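Local structure of amino acid ABC superfamily ATP binding cassette transporter, binding protein (Streptococcus pneumoniae, 4H5G) at residues Phe63-Leu67 with Ala78-Ile82; Leu70-Ala75 with Val202-Lys206; Met153-Val157 with Ala167-Asp171. The protein binds L-arginine in the cleft of a type II periplasmic binding protein fold and probably delivers it to an ABC transporter for uptake. The contacts are given in a common frame with arbitrary orientation. Numbering follows the deposited sequence.

Contact 1 of 3, residues Phe63-Leu67 with Ala78-Ile82; sequences FDNVL and AVAGI. With ARG (arginine), chain L.
Residues 63-67 run into the first turn of helix 66-71, and Val-66 N donates to Phe-63 O at 2.9 Å. Facing them, Ala-78 belongs to the short strand 77-78, and the chain continues toward helix 86-89. Gly-81 sits at phi 57°, psi 43° and turns the backbone. CA atoms pair Phe-63 with Ala-80 at 7.6 Å and Val-66 with Ala-78 at 6.5 Å. The contact between the segments is apolar. Val-66 (chi1 t) points CB toward the loop and sets CG1 3.6 Å from Ala-78 CB and 4.2 Å from Ile-82 CD1. Leu-67 CD2 lies 4.2 Å from Ile-82 CD1. Phe-63 (chi1 t, chi2 82°) places CE1 4.0 Å from Ala-80 CB and 4.0 Å from Ile-82 CG1, which lies at the ring edge. One ring face is covered by CD of the bound arginine. This ligand donates from NE to Ala-80 O at 2.9 Å and from N to Gly-81 O at 2.8 Å. Arg-88, Ser-83 and Asp-171 also bind it. The segments thus form part of the wall of the arginine pocket. Gly-81 O accepts from the alpha-amino group; Ala-80 O and the Phe-63 ring are consistent with recognition of the side chain.

Contact 2 of 3, residues Leu70-Ala75 with Val202-Lys206; sequences LQTGKA and VALRK. With ACT (acetate ion), chain G.
Arg-205 NH1 donates two hydrogen bonds to backbone carbonyls, to Ala-75 O at 2.8 Å and to Leu-70 O at 2.9 Å. Both acceptors lie near the guanidinium plane, at its edge. Arg-205 NE donates to O of an acetate ion at 2.9 Å, and that ion probably comes from the crystallisation liquor. Arg-205 NH2 donates to a water at 2.8 Å. The side chain reaches these partners with chi1 m, chi2 t, chi3 m and chi4 -83°. Leu-70 and Gln-71 lie in the last turn of helix 66-71. Gly-73 then leaves helical angles at phi 94°, psi 15° and closes a Schellman motif. Its N donates to Leu-70 O at 3.2 Å, so this carbonyl serves both the turn and Arg-205. Gly-73 CA lies 3.7 Å from Arg-205 NH1. The strand around Leu-204 pairs antiparallel with strand 92-94. Gln-71 and Arg-205 are the nearest CA pair, 6.1 Å apart. Deeper in, Leu-70 (chi1 t, chi2 p) sets CD2 3.6 Å from Ala-203 CB and 3.5 Å from Ala-203 O. Phe-92 and Ala-78 also touch Leu-70. Lys-206 turns elsewhere, to a salt bridge with Asp-93. The contact joins the C-terminal end of helix 66-71 to the strand at 203-205, in the lobe that also holds strands 77-78 and 92-94, away from the arginine pocket. One arginine satisfies carbonyls at and after the helix end while also meeting solvent.

Contact 3 of 3, residues Met153-Val157 with Ala167-Asp171; sequences MGEAV and AVHMD. With ARG (arginine), chain L.
This contact holds the helix and second strand of a beta-alpha-beta crossover from strand 146-150 to strand 167-171 of the type II periplasmic binding protein fold. Both strands run parallel to strand 125-129, which lies between them. The axes of segments 153-157 and 167-171 approach to 9.4 Å, with a signed crossing angle of -150°, so they run roughly antiparallel. Ala-156 CA and Val-168 CA are 6.8 Å apart; Met-153 CA and Met-170 CA are 8.5 Å apart. Val-157 N donates to Met-153 O at 3.0 Å within the helix. Val-168 and Met-170 point toward the helix, while His-169 points away, and its ND1 hydrogen-bonds to Pro-134 O. Val-168 (chi1 t) places CG1 3.8 Å from both Met-153 SD and Ala-156 CB. Met-153 (t, p, p) and Met-170 (p, t, p) meet with SD of Met-153 3.7 Å from CE of Met-170. That methyl lies 4.1 Å from Val-157 CG2. Tyr-178 of helix 172-181 touches both methionines. The strand ends at the ligand pocket. Asp-171 stands at the N-cap position of helix 172-181, without a capping side-chain bond. Its OD2 accepts a hydrogen bond from N of the bound arginine at 2.9 Å.

How the contacts relate
Contacts 1 and 3 are buried and both reach the bound arginine, with centres about 16 Å apart. Their segments do not touch. They bring different chemistry to the ligand: contact 1 offers an aromatic ring and backbone carbonyls, contact 3 a carboxylate at a strand end. Contact 2 is partly buried and lies farther out, with its centre about 26 Å from that of contact 3. It alone of the three has hydrogen bonds between its own segments. Contacts 1 and 2 share helix 66-71 and touch each other. Ala-78 O and Ala-203 N are 3.0 Å apart, a probable hydrogen bond, and Leu-67 packs on Ala-203.

Contact 1 of 3, residues Phe63-Leu67 with Ala78-Ile82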
loop_
_atom_site.group_PDB
_atom_site.type_symbol
_atom_site.label_atom_id
_atom_site.label_comp_id
_atom_site.label_asym_id
_atom_site.label_seq_id
_atom_site.Cartn_x
_atom_site.Cartn_y
_atom_site.Cartn_z
ATOM N N PHE A 63 -4.055 -2.787 -7.802
ATOM C CA PHE A 63 -3.050 -1.757 -7.588
ATOM C C PHE A 63 -2.514 -1.169 -8.882
ATOM O O PHE A 63 -2.341 0.049 -8.979
ATOM C CB PHE A 63 -1.885 -2.226 -6.720
ATOM C CG PHE A 63 -0.900 -1.120 -6.432
ATOM C CD1 PHE A 63 -1.146 -0.207 -5.424
ATOM C CD2 PHE A 63 0.229 -0.952 -7.224
ATOM C CE1 PHE A 63 -0.255 0.829 -5.174
ATOM C CE2 PHE A 63 1.111 0.096 -6.996
ATOM C CZ PHE A 63 0.874 0.981 -5.971
ATOM N N ASP A 64 -2.250 -2.025 -9.867
ATOM C CA ASP A 64 -1.605 -1.575 -11.103
ATOM C C ASP A 64 -2.447 -0.619 -11.951
ATOM O O ASP A 64 -1.959 -0.082 -12.952
ATOM C CB ASP A 64 -1.073 -2.746 -11.958
ATOM C CG ASP A 64 -2.152 -3.714 -12.393
ATOM O OD1 ASP A 64 -3.342 -3.483 -12.107
ATOM O OD2 ASP A 64 -1.798 -4.719 -13.044
ATOM N N ASN A 65 -3.688 -0.374 -11.530
ATOM C CA ASN A 65 -4.517 0.633 -12.208
ATOM C C ASN A 65 -4.853 1.843 -11.341
ATOM O O ASN A 65 -5.554 2.750 -11.795
ATOM C CB ASN A 65 -5.804 0.002 -12.768
ATOM C CG ASN A 65 -6.067 0.407 -14.209
ATOM O OD1 ASN A 65 -5.272 1.133 -14.817
ATOM N ND2 ASN A 65 -7.165 -0.076 -14.771
ATOM N N VAL A 66 -4.350 1.866 -10.108
ATOM C CA VAL A 66 -4.669 2.951 -9.182
ATOM C C VAL A 66 -4.138 4.299 -9.684
ATOM O O VAL A 66 -4.888 5.281 -9.782
ATOM C CB VAL A 66 -4.155 2.633 -7.755
ATOM C CG1 VAL A 66 -4.116 3.894 -6.898
ATOM C CG2 VAL A 66 -5.021 1.561 -7.076
ATOM N N LEU A 67 -2.853 4.356 -10.024
ATOM C CA LEU A 67 -2.298 5.622 -10.517
ATOM C C LEU A 67 -2.896 6.047 -11.864
ATOM O O LEU A 67 -3.147 7.232 -12.111
ATOM C CB LEU A 67 -0.768 5.551 -10.568
ATOM C CG LEU A 67 -0.148 5.522 -9.169
ATOM C CD1 LEU A 67 1.359 5.264 -9.285
ATOM C CD2 LEU A 67 -0.398 6.835 -8.430
ATOM N N ALA A 78 -5.106 9.289 -5.024
ATOM C CA ALA A 78 -4.851 7.849 -4.902
ATOM C C ALA A 78 -4.150 7.624 -3.571
ATOM O O ALA A 78 -3.165 8.295 -3.258
ATOM C CB ALA A 78 -4.007 7.353 -6.058
ATOM N N VAL A 79 -4.673 6.694 -2.779
ATOM C CA VAL A 79 -4.093 6.378 -1.465
ATOM C C VAL A 79 -4.095 4.865 -1.370
ATOM O O VAL A 79 -5.151 4.244 -1.252
ATOM C CB VAL A 79 -4.916 6.973 -0.315
ATOM C CG1 VAL A 79 -4.209 6.726 1.024
ATOM C CG2 VAL A 79 -5.131 8.490 -0.504
ATOM N N ALA A 80 -2.910 4.266 -1.447
ATOM C CA ALA A 80 -2.830 2.803 -1.509
ATOM C C ALA A 80 -1.454 2.313 -1.106
ATOM O O ALA A 80 -0.868 1.468 -1.788
ATOM C CB ALA A 80 -3.171 2.320 -2.921
ATOM N N GLY A 81 -0.933 2.862 -0.006
ATOM C CA GLY A 81 0.417 2.506 0.431
ATOM C C GLY A 81 1.413 2.787 -0.683
ATOM O O GLY A 81 2.322 1.993 -0.965
ATOM N N ILE A 82 1.244 3.938 -1.321
ATOM C CA ILE A 82 1.985 4.239 -2.546
ATOM C C ILE A 82 3.328 4.881 -2.248
ATOM O O ILE A 82 3.381 5.976 -1.689
ATOM C CB ILE A 82 1.186 5.206 -3.434
ATOM C CG1 ILE A 82 -0.168 4.583 -3.811
ATOM C CG2 ILE A 82 1.995 5.593 -4.679
ATOM C CD1 ILE A 82 -1.112 5.557 -4.534
HETATM N N ARG L . 4.477 0.447 -1.738
HETATM C CA ARG L . 4.461 -0.304 -3.002
HETATM C C ARG L . 4.340 0.626 -4.189
HETATM O O ARG L . 3.939 1.796 -4.069
HETATM C CB ARG L . 3.318 -1.328 -3.023
HETATM C CG ARG L . 1.945 -0.762 -2.667
HETATM C CD ARG L . 0.832 -1.788 -2.925
HETATM N NE ARG L . -0.467 -1.316 -2.424
HETATM C CZ ARG L . -1.599 -2.012 -2.466
HETATM N NH1 ARG L . -2.723 -1.494 -1.973
HETATM N NH2 ARG L . -1.604 -3.229 -2.999
HETATM O OXT ARG L . 4.652 0.224 -5.313
#

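Contact 2 of 3, residues Leu70-Ala75 with Val202-Lys206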
loop_
_atom_site.group_PDB
_atom_site.type_symbol
_atom_site.label_atom_id
_atom_site.label_comp_id
_atom_site.label_asym_id
_atom_site.label_seq_id
_atom_site.Cartn_x
_atom_site.Cartn_y
_atom_site.Cartn_z
ATOM N N LEU A 70 -6.234 7.703 -11.317
ATOM C CA LEU A 70 -6.045 9.078 -10.837
ATOM C C LEU A 70 -5.687 9.960 -12.006
ATOM O O LEU A 70 -6.272 11.020 -12.209
ATOM C CB LEU A 70 -4.928 9.126 -9.780
ATOM C CG LEU A 70 -4.424 10.515 -9.353
ATOM C CD1 LEU A 70 -5.506 11.324 -8.592
ATOM C CD2 LEU A 70 -3.161 10.380 -8.482
ATOM N N GLN A 71 -4.740 9.502 -12.810
ATOM C CA GLN A 71 -4.241 10.283 -13.946
ATOM C C GLN A 71 -5.356 10.654 -14.931
ATOM O O GLN A 71 -5.392 11.770 -15.470
ATOM C CB GLN A 71 -3.144 9.491 -14.675
ATOM C CG GLN A 71 -2.426 10.249 -15.787
ATOM C CD GLN A 71 -1.350 9.407 -16.471
ATOM O OE1 GLN A 71 -0.584 9.906 -17.301
ATOM N NE2 GLN A 71 -1.290 8.124 -16.124
ATOM N N THR A 72 -6.274 9.719 -15.166
ATOM C CA THR A 72 -7.314 9.951 -16.181
ATOM C C THR A 72 -8.609 10.555 -15.629
ATOM O O THR A 72 -9.589 10.688 -16.360
ATOM C CB THR A 72 -7.635 8.667 -16.967
ATOM O OG1 THR A 72 -8.199 7.704 -16.073
ATOM C CG2 THR A 72 -6.369 8.084 -17.589
ATOM N N GLY A 73 -8.614 10.882 -14.345
ATOM C CA GLY A 73 -9.710 11.633 -13.747
ATOM C C GLY A 73 -10.827 10.841 -13.087
ATOM O O GLY A 73 -11.898 11.395 -12.806
ATOM N N LYS A 74 -10.586 9.556 -12.837
ATOM C CA LYS A 74 -11.586 8.692 -12.200
ATOM C C LYS A 74 -11.604 8.883 -10.683
ATOM O O LYS A 74 -12.534 8.445 -10.008
ATOM C CB LYS A 74 -11.303 7.212 -12.500
ATOM C CG LYS A 74 -11.131 6.868 -13.977
ATOM C CD LYS A 74 -12.433 7.022 -14.751
ATOM C CE LYS A 74 -12.192 6.845 -16.248
ATOM N NZ LYS A 74 -11.301 7.921 -16.782
ATOM N N ALA A 75 -10.559 9.513 -10.153
ATOM C CA ALA A 75 -10.477 9.826 -8.728
ATOM C C ALA A 75 -9.740 11.140 -8.505
ATOM O O ALA A 75 -9.000 11.584 -9.380
ATOM C CB ALA A 75 -9.787 8.679 -7.961
ATOM N N VAL A 202 0.300 10.353 -0.427
ATOM C CA VAL A 202 -0.947 10.436 -1.191
ATOM C C VAL A 202 -0.582 11.005 -2.549
ATOM O O VAL A 202 0.113 12.016 -2.616
ATOM C CB VAL A 202 -1.921 11.399 -0.486
ATOM C CG1 VAL A 202 -3.158 11.651 -1.360
ATOM C CG2 VAL A 202 -2.320 10.858 0.911
ATOM N N ALA A 203 -1.044 10.370 -3.629
ATOM C CA ALA A 203 -0.779 10.875 -4.985
ATOM C C ALA A 203 -1.904 11.803 -5.459
ATOM O O ALA A 203 -3.083 11.557 -5.183
ATOM C CB ALA A 203 -0.607 9.703 -5.966
ATOM N N LEU A 204 -1.519 12.866 -6.165
ATOM C CA LEU A 204 -2.465 13.803 -6.800
ATOM C C LEU A 204 -2.038 14.048 -8.231
ATOM O O LEU A 204 -0.876 13.870 -8.569
ATOM C CB LEU A 204 -2.449 15.160 -6.086
ATOM C CG LEU A 204 -2.574 15.195 -4.569
ATOM C CD1 LEU A 204 -1.180 15.142 -3.893
ATOM C CD2 LEU A 204 -3.360 16.443 -4.124
ATOM N N ARG A 205 -2.958 14.506 -9.074
ATOM C CA ARG A 205 -2.537 14.964 -10.398
ATOM C C ARG A 205 -1.684 16.225 -10.240
ATOM O O ARG A 205 -1.816 16.954 -9.254
ATOM C CB ARG A 205 -3.741 15.221 -11.320
ATOM C CG ARG A 205 -4.455 13.932 -11.773
ATOM C CD ARG A 205 -5.577 14.228 -12.773
ATOM N NE ARG A 205 -6.607 15.080 -12.175
ATOM C CZ ARG A 205 -7.600 14.636 -11.409
ATOM N NH1 ARG A 205 -7.713 13.338 -11.156
ATOM N NH2 ARG A 205 -8.487 15.494 -10.908
ATOM N N LYS A 206 -0.804 16.480 -11.200
ATOM C CA LYS A 206 0.049 17.672 -11.117
ATOM C C LYS A 206 -0.774 18.955 -11.124
ATOM O O LYS A 206 -1.914 18.953 -11.566
ATOM C CB LYS A 206 1.098 17.669 -12.234
ATOM C CG LYS A 206 2.139 16.582 -12.029
ATOM C CD LYS A 206 3.483 16.971 -12.605
ATOM C CE LYS A 206 4.562 15.992 -12.192
ATOM N NZ LYS A 206 5.148 16.318 -10.870
HETATM C C ACT G . -7.346 18.201 -12.725
HETATM O O ACT G . -6.153 17.873 -12.933
HETATM O OXT ACT G . -7.599 18.687 -11.599
HETATM C CH3 ACT G . -8.413 18.022 -13.765
HETATM O O HOH W 1 -10.920 14.425 -9.920
#

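Contact 3 of 3, residues Met153-Val157 with Ala167-Asp171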
loop_
_atom_site.group_PDB
_atom_site.type_symbol
_atom_site.label_atom_id
_atom_site.label_comp_id
_atom_site.label_asym_id
_atom_site.label_seq_id
_atom_site.Cartn_x
_atom_site.Cartn_y
_atom_site.Cartn_z
ATOM N N MET A 153 -2.417 -8.945 -4.351
ATOM C CA MET A 153 -1.529 -9.451 -3.294
ATOM C C MET A 153 -2.074 -10.702 -2.613
ATOM O O MET A 153 -1.304 -11.582 -2.225
ATOM C CB MET A 153 -1.212 -8.368 -2.248
ATOM C CG MET A 153 -0.280 -8.864 -1.126
ATOM S SD MET A 153 1.277 -9.551 -1.751
ATOM C CE MET A 153 2.059 -8.061 -2.348
ATOM N N GLY A 154 -3.394 -10.786 -2.465
ATOM C CA GLY A 154 -4.013 -11.973 -1.876
ATOM C C GLY A 154 -3.706 -13.223 -2.677
ATOM O O GLY A 154 -3.502 -14.305 -2.113
ATOM N N GLU A 155 -3.667 -13.080 -4.002
ATOM C CA GLU A 155 -3.344 -14.216 -4.869
ATOM C C GLU A 155 -1.881 -14.626 -4.710
ATOM O O GLU A 155 -1.564 -15.821 -4.712
ATOM C CB GLU A 155 -3.682 -13.910 -6.338
ATOM C CG GLU A 155 -3.206 -14.969 -7.340
ATOM C CD GLU A 155 -3.855 -16.339 -7.153
ATOM O OE1 GLU A 155 -4.935 -16.424 -6.530
ATOM O OE2 GLU A 155 -3.283 -17.342 -7.641
ATOM N N ALA A 156 -0.996 -13.647 -4.547
ATOM C CA ALA A 156 0.418 -13.960 -4.301
ATOM C C ALA A 156 0.551 -14.795 -3.043
ATOM O O ALA A 156 1.270 -15.801 -3.016
ATOM C CB ALA A 156 1.252 -12.686 -4.197
ATOM N N VAL A 157 -0.152 -14.392 -1.993
ATOM C CA VAL A 157 -0.063 -15.121 -0.728
ATOM C C VAL A 157 -0.733 -16.494 -0.824
ATOM O O VAL A 157 -0.256 -17.466 -0.235
ATOM C CB VAL A 157 -0.604 -14.285 0.450
ATOM C CG1 VAL A 157 -0.601 -15.111 1.751
ATOM C CG2 VAL A 157 0.234 -13.034 0.621
ATOM N N ALA A 167 8.486 -17.219 -1.590
ATOM C CA ALA A 167 8.670 -15.955 -0.889
ATOM C C ALA A 167 7.923 -14.869 -1.637
ATOM O O ALA A 167 7.988 -14.816 -2.857
ATOM C CB ALA A 167 10.139 -15.611 -0.809
ATOM N N VAL A 168 7.219 -14.011 -0.903
ATOM C CA VAL A 168 6.495 -12.906 -1.528
ATOM C C VAL A 168 7.053 -11.586 -1.019
ATOM O O VAL A 168 7.085 -11.349 0.189
ATOM C CB VAL A 168 4.995 -12.957 -1.199
ATOM C CG1 VAL A 168 4.258 -11.846 -1.970
ATOM C CG2 VAL A 168 4.399 -14.315 -1.554
ATOM N N HIS A 169 7.490 -10.721 -1.936
ATOM C CA HIS A 169 8.043 -9.413 -1.563
ATOM C C HIS A 169 6.904 -8.414 -1.377
ATOM O O HIS A 169 6.021 -8.315 -2.229
ATOM C CB HIS A 169 8.982 -8.910 -2.669
ATOM C CG HIS A 169 10.095 -8.037 -2.183
ATOM N ND1 HIS A 169 10.608 -7.001 -2.934
ATOM C CD2 HIS A 169 10.815 -8.060 -1.035
ATOM C CE1 HIS A 169 11.590 -6.417 -2.266
ATOM N NE2 HIS A 169 11.742 -7.046 -1.112
ATOM N N MET A 170 6.924 -7.662 -0.272
ATOM C CA MET A 170 5.829 -6.726 0.032
ATOM C C MET A 170 6.245 -5.725 1.098
ATOM O O MET A 170 7.257 -5.905 1.758
ATOM C CB MET A 170 4.590 -7.500 0.507
ATOM C CG MET A 170 4.817 -8.211 1.847
ATOM S SD MET A 170 3.389 -9.181 2.386
ATOM C CE MET A 170 3.330 -10.455 1.138
ATOM N N ASP A 171 5.460 -4.669 1.281
ATOM C CA ASP A 171 5.754 -3.725 2.361
ATOM C C ASP A 171 5.737 -4.441 3.707
ATOM O O ASP A 171 4.877 -5.275 3.952
ATOM C CB ASP A 171 4.758 -2.559 2.348
ATOM C CG ASP A 171 5.041 -1.585 1.219
ATOM O OD1 ASP A 171 5.933 -0.734 1.399
ATOM O OD2 ASP A 171 4.409 -1.698 0.145
HETATM N N ARG L . 4.477 0.447 -1.738
HETATM C CA ARG L . 4.461 -0.304 -3.002
HETATM C C ARG L . 4.340 0.626 -4.189
HETATM O O ARG L . 3.939 1.796 -4.069
HETATM C CB ARG L . 3.318 -1.328 -3.023
HETATM C CG ARG L . 1.945 -0.762 -2.667
HETATM C CD ARG L . 0.832 -1.788 -2.925
HETATM N NE ARG L . -0.467 -1.316 -2.424
HETATM C CZ ARG L . -1.599 -2.012 -2.466
HETATM N NH1 ARG L . -2.723 -1.494 -1.973
HETATM N NH2 ARG L . -1.604 -3.229 -2.999
HETATM O OXT ARG L . 4.652 0.224 -5.313
#